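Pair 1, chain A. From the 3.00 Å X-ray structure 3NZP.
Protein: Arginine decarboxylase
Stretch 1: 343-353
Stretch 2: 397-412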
# COMPACT_ATOMS: atom_id res chain seq x y z
N GLU A 343 -19.05 -15.25 22.99
CA GLU A 343 -19.31 -16.07 24.18
C GLU A 343 -20.20 -15.32 25.18
O GLU A 343 -19.76 -14.37 25.83
CB GLU A 343 -17.98 -16.48 24.85
CG GLU A 343 -16.97 -15.34 25.07
CD GLU A 343 -16.10 -15.52 26.32
OE1 GLU A 343 -16.62 -15.34 27.44
OE2 GLU A 343 -14.90 -15.85 26.19
N TYR A 344 -21.45 -15.75 25.30
CA TYR A 344 -22.39 -15.12 26.22
C TYR A 344 -23.43 -16.10 26.73
O TYR A 344 -24.57 -16.13 26.27
CB TYR A 344 -23.09 -13.93 25.54
CG TYR A 344 -22.26 -12.67 25.55
CD1 TYR A 344 -21.99 -12.00 26.74
CD2 TYR A 344 -21.72 -12.15 24.37
CE1 TYR A 344 -21.21 -10.84 26.77
CE2 TYR A 344 -20.93 -10.99 24.38
CZ TYR A 344 -20.68 -10.35 25.58
OH TYR A 344 -19.91 -9.21 25.61
N ALA A 345 -23.00 -16.90 27.70
CA ALA A 345 -23.87 -17.90 28.31
C ALA A 345 -24.54 -17.30 29.53
O ALA A 345 -23.95 -16.48 30.24
CB ALA A 345 -23.06 -19.13 28.71
N GLU A 346 -25.76 -17.73 29.79
CA GLU A 346 -26.50 -17.22 30.92
C GLU A 346 -25.79 -17.42 32.26
O GLU A 346 -25.98 -16.62 33.18
CB GLU A 346 -27.88 -17.88 30.96
CG GLU A 346 -28.87 -17.15 31.86
CD GLU A 346 -30.23 -17.82 31.92
OE1 GLU A 346 -30.78 -18.17 30.86
OE2 GLU A 346 -30.74 -17.98 33.05
N ASN A 347 -24.96 -18.46 32.36
CA ASN A 347 -24.25 -18.74 33.62
C ASN A 347 -23.19 -17.72 33.95
O ASN A 347 -22.78 -17.58 35.11
CB ASN A 347 -23.59 -20.12 33.57
CG ASN A 347 -22.26 -20.12 32.83
OD1 ASN A 347 -22.20 -19.83 31.64
ND2 ASN A 347 -21.18 -20.42 33.55
N LYS A 348 -22.74 -17.01 32.92
CA LYS A 348 -21.72 -15.97 33.05
C LYS A 348 -22.21 -14.80 33.89
O LYS A 348 -21.44 -13.89 34.21
CB LYS A 348 -21.32 -15.49 31.66
CG LYS A 348 -20.52 -16.50 30.87
CD LYS A 348 -19.11 -16.62 31.42
CE LYS A 348 -18.29 -17.52 30.54
NZ LYS A 348 -18.43 -17.09 29.12
N LEU A 349 -23.49 -14.83 34.24
CA LEU A 349 -24.09 -13.77 35.03
C LEU A 349 -23.65 -13.78 36.49
O LEU A 349 -23.91 -14.73 37.22
CB LEU A 349 -25.61 -13.84 34.95
CG LEU A 349 -26.24 -13.49 33.60
CD1 LEU A 349 -27.74 -13.74 33.65
CD2 LEU A 349 -25.95 -12.03 33.26
N ILE A 350 -22.97 -12.72 36.90
CA ILE A 350 -22.50 -12.57 38.27
C ILE A 350 -23.72 -12.24 39.13
O ILE A 350 -24.04 -11.07 39.34
CB ILE A 350 -21.49 -11.39 38.43
CG1 ILE A 350 -20.45 -11.38 37.29
CG2 ILE A 350 -20.83 -11.47 39.79
CD1 ILE A 350 -19.55 -12.60 37.22
N LEU A 351 -24.40 -13.28 39.61
CA LEU A 351 -25.59 -13.11 40.46
C LEU A 351 -25.29 -12.16 41.61
O LEU A 351 -24.78 -12.56 42.66
CB LEU A 351 -26.04 -14.48 41.01
CG LEU A 351 -26.19 -15.61 39.98
CD1 LEU A 351 -24.91 -16.46 39.93
CD2 LEU A 351 -27.39 -16.48 40.34
N LYS A 352 -25.61 -10.89 41.40
CA LYS A 352 -25.38 -9.86 42.42
C LYS A 352 -26.49 -9.97 43.46
O LYS A 352 -27.53 -10.58 43.20
CB LYS A 352 -25.40 -8.47 41.77
CG LYS A 352 -24.60 -7.38 42.50
CD LYS A 352 -23.25 -7.16 41.82
CE LYS A 352 -22.52 -5.93 42.35
NZ LYS A 352 -23.31 -4.68 42.15
N LYS A 353 -26.26 -9.37 44.62
CA LYS A 353 -27.24 -9.39 45.71
C LYS A 353 -28.12 -8.14 45.64
O LYS A 353 -29.35 -8.21 45.73
CB LYS A 353 -26.50 -9.46 47.06
CG LYS A 353 -25.23 -8.58 47.15
CD LYS A 353 -24.09 -9.27 47.90
CE LYS A 353 -23.65 -10.56 47.21
NZ LYS A 353 -23.20 -10.34 45.80
N VAL A 397 -21.22 2.39 38.58
CA VAL A 397 -21.51 0.96 38.52
C VAL A 397 -20.18 0.21 38.45
O VAL A 397 -19.21 0.72 37.91
CB VAL A 397 -22.37 0.62 37.30
CG1 VAL A 397 -23.79 1.08 37.52
CG2 VAL A 397 -21.81 1.30 36.08
N ASP A 398 -20.13 -0.99 39.02
CA ASP A 398 -18.90 -1.76 39.00
C ASP A 398 -18.77 -2.57 37.71
O ASP A 398 -19.73 -2.66 36.93
CB ASP A 398 -18.82 -2.70 40.22
CG ASP A 398 -19.97 -3.69 40.26
OD1 ASP A 398 -20.27 -4.31 39.21
OD2 ASP A 398 -20.55 -3.87 41.34
N LEU A 399 -17.60 -3.15 37.49
CA LEU A 399 -17.33 -3.94 36.30
C LEU A 399 -18.22 -5.19 36.21
O LEU A 399 -18.46 -5.71 35.12
CB LEU A 399 -15.84 -4.33 36.26
CG LEU A 399 -15.27 -5.04 35.02
CD1 LEU A 399 -15.36 -4.11 33.81
CD2 LEU A 399 -13.82 -5.48 35.27
N GLN A 400 -18.70 -5.67 37.35
CA GLN A 400 -19.57 -6.85 37.31
C GLN A 400 -20.88 -6.42 36.67
O GLN A 400 -21.44 -7.14 35.84
CB GLN A 400 -19.86 -7.39 38.72
CG GLN A 400 -18.65 -7.68 39.59
CD GLN A 400 -18.53 -6.70 40.75
OE1 GLN A 400 -17.89 -5.64 40.63
NE2 GLN A 400 -19.15 -7.03 41.89
N ASP A 401 -21.35 -5.23 37.06
CA ASP A 401 -22.59 -4.68 36.53
C ASP A 401 -22.52 -4.54 35.02
O ASP A 401 -23.41 -4.99 34.29
CB ASP A 401 -22.89 -3.31 37.16
CG ASP A 401 -23.15 -3.38 38.66
OD1 ASP A 401 -23.68 -4.41 39.14
OD2 ASP A 401 -22.83 -2.39 39.35
N ARG A 402 -21.45 -3.89 34.56
CA ARG A 402 -21.25 -3.69 33.14
C ARG A 402 -21.30 -5.05 32.46
O ARG A 402 -21.93 -5.21 31.41
CB ARG A 402 -19.90 -3.02 32.90
CG ARG A 402 -19.54 -2.87 31.46
CD ARG A 402 -18.34 -1.97 31.30
NE ARG A 402 -17.84 -1.97 29.93
CZ ARG A 402 -16.75 -1.31 29.55
NH1 ARG A 402 -16.05 -0.62 30.44
NH2 ARG A 402 -16.35 -1.35 28.29
N SER A 403 -20.64 -6.04 33.07
CA SER A 403 -20.60 -7.40 32.52
C SER A 403 -22.01 -7.93 32.43
O SER A 403 -22.45 -8.38 31.38
CB SER A 403 -19.77 -8.33 33.41
OG SER A 403 -19.76 -9.66 32.89
N ASN A 404 -22.71 -7.89 33.55
CA ASN A 404 -24.07 -8.39 33.56
C ASN A 404 -24.91 -7.78 32.47
O ASN A 404 -25.60 -8.50 31.72
CB ASN A 404 -24.72 -8.11 34.91
CG ASN A 404 -24.14 -8.95 35.99
OD1 ASN A 404 -23.87 -10.14 35.78
ND2 ASN A 404 -23.94 -8.36 37.17
N ALA A 405 -24.85 -6.46 32.38
CA ALA A 405 -25.60 -5.69 31.40
C ALA A 405 -25.34 -6.21 29.99
O ALA A 405 -26.27 -6.55 29.26
CB ALA A 405 -25.22 -4.23 31.50
N GLU A 406 -24.06 -6.27 29.62
CA GLU A 406 -23.65 -6.73 28.30
C GLU A 406 -24.15 -8.14 27.99
O GLU A 406 -24.68 -8.40 26.90
CB GLU A 406 -22.14 -6.67 28.19
CG GLU A 406 -21.58 -5.27 28.25
CD GLU A 406 -20.07 -5.25 28.35
OE1 GLU A 406 -19.47 -4.15 28.32
OE2 GLU A 406 -19.48 -6.35 28.47
N ILE A 407 -23.99 -9.05 28.95
CA ILE A 407 -24.43 -10.44 28.77
C ILE A 407 -25.95 -10.50 28.55
O ILE A 407 -26.45 -11.11 27.59
CB ILE A 407 -24.09 -11.29 30.01
CG1 ILE A 407 -22.62 -11.15 30.38
CG2 ILE A 407 -24.32 -12.75 29.71
CD1 ILE A 407 -22.31 -11.78 31.72
N LEU A 408 -26.68 -9.86 29.46
CA LEU A 408 -28.14 -9.82 29.40
C LEU A 408 -28.58 -9.25 28.06
O LEU A 408 -29.40 -9.85 27.35
CB LEU A 408 -28.70 -8.96 30.55
CG LEU A 408 -28.71 -9.62 31.93
CD1 LEU A 408 -28.77 -8.59 33.04
CD2 LEU A 408 -29.89 -10.55 31.98
N THR A 409 -28.01 -8.11 27.71
CA THR A 409 -28.33 -7.45 26.46
C THR A 409 -28.17 -8.42 25.31
O THR A 409 -29.04 -8.53 24.45
CB THR A 409 -27.43 -6.25 26.25
OG1 THR A 409 -27.60 -5.35 27.35
CG2 THR A 409 -27.78 -5.55 24.96
N HIS A 410 -27.05 -9.13 25.29
CA HIS A 410 -26.82 -10.11 24.23
C HIS A 410 -27.85 -11.22 24.27
O HIS A 410 -28.42 -11.58 23.24
CB HIS A 410 -25.42 -10.69 24.32
CG HIS A 410 -24.39 -9.87 23.62
ND1 HIS A 410 -24.08 -8.58 24.01
CD2 HIS A 410 -23.63 -10.13 22.53
CE1 HIS A 410 -23.18 -8.09 23.18
NE2 HIS A 410 -22.89 -9.00 22.27
N LEU A 411 -28.09 -11.76 25.46
CA LEU A 411 -29.08 -12.82 25.58
C LEU A 411 -30.44 -12.33 25.07
O LEU A 411 -31.11 -13.03 24.31
CB LEU A 411 -29.21 -13.27 27.04
CG LEU A 411 -28.06 -14.09 27.62
CD1 LEU A 411 -28.29 -14.37 29.11
CD2 LEU A 411 -27.96 -15.39 26.84
N ILE A 412 -30.82 -11.12 25.47
CA ILE A 412 -32.09 -10.53 25.06
C ILE A 412 -32.15 -10.33 23.56
O ILE A 412 -33.16 -10.62 22.92
CB ILE A 412 -32.33 -9.20 25.77
CG1 ILE A 412 -32.69 -9.46 27.23
CG2 ILE A 412 -33.43 -8.42 25.07
CD1 ILE A 412 -32.72 -8.23 28.09

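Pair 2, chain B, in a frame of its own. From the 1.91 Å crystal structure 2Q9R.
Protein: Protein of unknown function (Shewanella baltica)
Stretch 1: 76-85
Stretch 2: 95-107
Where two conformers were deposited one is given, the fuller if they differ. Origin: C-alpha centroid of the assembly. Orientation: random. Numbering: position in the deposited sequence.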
# COMPACT_ATOMS: atom_id res chain seq x y z
N ARG B 76 -24.38 16.74 12.44
CA ARG B 76 -24.28 15.27 12.56
C ARG B 76 -22.88 14.78 12.26
O ARG B 76 -22.37 13.87 12.92
CB ARG B 76 -25.27 14.56 11.64
CG ARG B 76 -26.71 14.68 12.10
CD ARG B 76 -27.56 13.52 11.62
NE ARG B 76 -28.97 13.75 11.94
CZ ARG B 76 -29.90 14.24 11.11
NH1 ARG B 76 -29.60 14.57 9.84
NH2 ARG B 76 -31.14 14.40 11.55
N LEU B 77 -22.25 15.37 11.25
CA LEU B 77 -20.87 15.04 10.96
C LEU B 77 -19.96 15.30 12.17
O LEU B 77 -19.16 14.45 12.54
CB LEU B 77 -20.40 15.78 9.71
CG LEU B 77 -21.02 15.24 8.39
CD1 LEU B 77 -20.96 16.24 7.21
CD2 LEU B 77 -20.34 13.93 8.01
N GLU B 78 -20.11 16.47 12.80
CA GLU B 78 -19.27 16.79 13.94
C GLU B 78 -19.53 15.81 15.09
O GLU B 78 -18.57 15.33 15.69
CB GLU B 78 -19.44 18.25 14.38
CG GLU B 78 -18.31 18.78 15.31
CD GLU B 78 -16.90 18.73 14.69
OE1 GLU B 78 -16.78 18.87 13.45
OE2 GLU B 78 -15.92 18.56 15.46
N ASP B 79 -20.80 15.46 15.34
CA ASP B 79 -21.14 14.48 16.38
C ASP B 79 -20.46 13.15 16.15
O ASP B 79 -20.18 12.41 17.08
CB ASP B 79 -22.66 14.27 16.46
CG ASP B 79 -23.41 15.51 17.00
OD1 ASP B 79 -22.77 16.38 17.64
OD2 ASP B 79 -24.63 15.61 16.77
N ASN B 80 -20.21 12.83 14.89
CA ASN B 80 -19.54 11.59 14.52
C ASN B 80 -18.04 11.70 14.20
O ASN B 80 -17.46 10.79 13.57
CB ASN B 80 -20.30 10.99 13.33
CG ASN B 80 -21.60 10.38 13.74
OD1 ASN B 80 -21.64 9.24 14.17
ND2 ASN B 80 -22.68 11.15 13.66
N THR B 81 -17.43 12.80 14.61
CA THR B 81 -16.02 13.01 14.37
C THR B 81 -15.32 12.60 15.67
O THR B 81 -15.59 13.16 16.73
CB THR B 81 -15.70 14.45 14.05
OG1 THR B 81 -16.48 14.87 12.91
CG2 THR B 81 -14.16 14.61 13.74
N PRO B 82 -14.44 11.59 15.59
CA PRO B 82 -13.79 11.16 16.83
C PRO B 82 -12.65 12.11 17.32
O PRO B 82 -12.09 12.93 16.56
CB PRO B 82 -13.24 9.77 16.48
CG PRO B 82 -12.91 9.89 15.01
CD PRO B 82 -13.99 10.80 14.43
N GLU B 83 -12.34 11.95 18.60
CA GLU B 83 -11.26 12.67 19.26
C GLU B 83 -10.09 11.74 19.39
O GLU B 83 -10.23 10.69 20.00
CB GLU B 83 -11.66 13.08 20.66
CG GLU B 83 -12.67 14.22 20.73
CD GLU B 83 -12.09 15.57 20.31
OE1 GLU B 83 -10.84 15.72 20.18
OE2 GLU B 83 -12.90 16.49 20.09
N PRO B 84 -8.93 12.13 18.86
CA PRO B 84 -7.76 11.26 18.97
C PRO B 84 -7.35 10.93 20.40
O PRO B 84 -6.83 9.85 20.64
CB PRO B 84 -6.66 12.01 18.22
CG PRO B 84 -7.18 13.32 17.85
CD PRO B 84 -8.65 13.36 18.11
N ALA B 85 -7.60 11.83 21.35
CA ALA B 85 -7.35 11.51 22.75
C ALA B 85 -8.08 10.24 23.20
O ALA B 85 -7.66 9.59 24.18
CB ALA B 85 -7.74 12.66 23.63
N ALA B 95 -9.85 8.23 9.93
CA ALA B 95 -11.30 8.36 10.14
C ALA B 95 -11.69 9.82 10.34
O ALA B 95 -12.61 10.31 9.69
CB ALA B 95 -11.77 7.51 11.33
N MSE B 96 -10.97 10.51 11.24
CA MSE B 96 -11.17 11.92 11.46
C MSE B 96 -11.05 12.75 10.18
O MSE B 96 -11.86 13.65 9.93
CB MSE B 96 -10.18 12.42 12.50
CG MSE B 96 -10.37 13.85 12.88
SE MSE B 96 -9.04 14.41 14.13
CE MSE B 96 -8.16 12.59 14.67
N ASP B 97 -10.03 12.43 9.38
CA ASP B 97 -9.72 13.14 8.15
C ASP B 97 -10.86 12.97 7.14
O ASP B 97 -11.22 13.90 6.47
CB ASP B 97 -8.42 12.61 7.51
CG ASP B 97 -7.13 12.96 8.28
OD1 ASP B 97 -7.13 13.74 9.25
OD2 ASP B 97 -6.07 12.46 7.83
N ALA B 98 -11.42 11.76 7.09
CA ALA B 98 -12.53 11.42 6.20
C ALA B 98 -13.77 12.24 6.51
O ALA B 98 -14.35 12.84 5.61
CB ALA B 98 -12.90 9.96 6.29
N VAL B 99 -14.15 12.28 7.78
CA VAL B 99 -15.37 13.05 8.16
C VAL B 99 -15.06 14.55 8.05
O VAL B 99 -15.90 15.34 7.53
CB VAL B 99 -15.98 12.55 9.54
CG1 VAL B 99 -14.96 12.56 10.66
CG2 VAL B 99 -17.23 13.35 9.94
N VAL B 100 -13.84 14.96 8.42
CA VAL B 100 -13.51 16.39 8.37
C VAL B 100 -13.46 16.93 6.91
O VAL B 100 -13.87 18.07 6.63
CB VAL B 100 -12.19 16.71 9.15
CG1 VAL B 100 -11.64 18.07 8.77
CG2 VAL B 100 -12.40 16.59 10.69
N ALA B 101 -12.99 16.11 5.99
CA ALA B 101 -13.07 16.43 4.54
C ALA B 101 -14.49 16.69 4.05
O ALA B 101 -14.75 17.63 3.32
CB ALA B 101 -12.44 15.30 3.72
N ILE B 102 -15.41 15.81 4.42
CA ILE B 102 -16.78 15.95 4.02
C ILE B 102 -17.35 17.21 4.63
O ILE B 102 -18.01 18.00 3.93
CB ILE B 102 -17.62 14.70 4.39
CG1 ILE B 102 -17.09 13.49 3.60
CG2 ILE B 102 -19.08 14.95 4.08
CD1 ILE B 102 -17.51 12.10 4.15
N SER B 103 -17.06 17.44 5.91
CA SER B 103 -17.53 18.65 6.57
C SER B 103 -16.99 19.91 5.89
O SER B 103 -17.73 20.85 5.68
CB SER B 103 -17.13 18.68 8.04
OG SER B 103 -17.64 17.57 8.75
N THR B 104 -15.68 19.93 5.62
CA THR B 104 -15.03 21.04 4.92
C THR B 104 -15.66 21.29 3.53
O THR B 104 -15.98 22.41 3.18
CB THR B 104 -13.52 20.75 4.76
OG1 THR B 104 -12.96 20.50 6.06
CG2 THR B 104 -12.79 21.91 4.07
N LEU B 105 -15.90 20.23 2.77
CA LEU B 105 -16.53 20.40 1.45
C LEU B 105 -17.96 20.94 1.51
O LEU B 105 -18.34 21.85 0.73
CB LEU B 105 -16.47 19.06 0.69
CG LEU B 105 -17.20 19.04 -0.64
CD1 LEU B 105 -16.76 20.23 -1.56
CD2 LEU B 105 -16.98 17.66 -1.28
N LEU B 106 -18.79 20.37 2.40
CA LEU B 106 -20.13 20.89 2.59
C LEU B 106 -20.07 22.34 3.05
O LEU B 106 -20.84 23.18 2.57
CB LEU B 106 -20.89 20.09 3.64
CG LEU B 106 -21.67 18.85 3.22
CD1 LEU B 106 -22.09 18.07 4.47
CD2 LEU B 106 -22.88 19.24 2.39
N GLY B 107 -19.15 22.66 3.95
CA GLY B 107 -19.00 24.04 4.42
C GLY B 107 -18.57 24.99 3.32
O GLY B 107 -19.03 26.12 3.25
O HOH W 1 -16.15 16.96 10.98

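The sharpest difference between the two contacts is polarity: pair 1 is tied across by hydrogen bonds and salt bridges, whereas no direct hydrogen bond crosses pair 2, which relies on apolar packing and one bridging water. Yet the backbones are nearly the same. Fourteen central residues superpose with an RMSD of 0.7 Å, and in both a helical segment, a 3-10 segment at 346-348 in pair 1 and the last turn of a helix in pair 2, opens into an extended segment that runs beside a longer helix.

The common centre is a branched aliphatic residue on the long helix, Ile A407 in pair 1 and Val B99 in pair 2, whose CA atoms fall 0.3 Å apart. Leu A349 and Thr B81 face this position from matching sites. Leu A349 CD2 lies 3.8 Å from Ile A407 CB and 3.9 Å from Leu A408 CG, a mainly apolar fit that also touches Asn A404 OD1, 3.8 Å from Leu A349 CD2. Thr B81 keeps an apolar contact, CG2 to Val B100 CG2 at 4.0 Å, and adds a hydroxyl: OG1 lies 3.4 Å from Val B99 CG2 while donating to Leu B77 O at 2.7 Å, so its proton is spent within its own stretch.

One turn away, Asn A404 matches Met B96, a selenomethionine. Asn A404 OD1 accepts from Ile A350 N at 3.0 Å, and its ND2 makes a weak bond to Ile A350 O at 3.5 Å, so one amide addresses both polar groups of a backbone residue. Met B96 offers bulk instead, with CE 3.4 Å from Pro B84 CG. Proline at the site matching Ile A350, Pro B82, has no amide hydrogen to give. The position of Pro B84 is held in pair 1 by Lys A352, whose NZ forms salt bridges with Asp A398 OD2 and Asp A401 OD1, both at 3.0 Å.

At the other end, the matched Ala A345 and Leu B77 divide the work differently. Leu B77 is a knob among Val B99, Ile B102, Ser B103 and Leu B106, its CD1 reaching Leu B106 CD1 at 3.5 Å. Ala A345 points away, and the neighbouring Tyr A344, which has no counterpart, covers the helix instead; its ring stacks face-to-face on His A410, centroids 4.0 Å apart. Where Leu A411 CD1 packs 3.8 Å from Glu A346 CA, the matching Ser B103 OG lies 2.8 Å from a water, hydrogen-bonded to it, that donates to Glu B78 OE1 and Thr B81 OG1. A shared backbone thus leaves open both the chemistry of a contact and, at its edge, which residue supplies it.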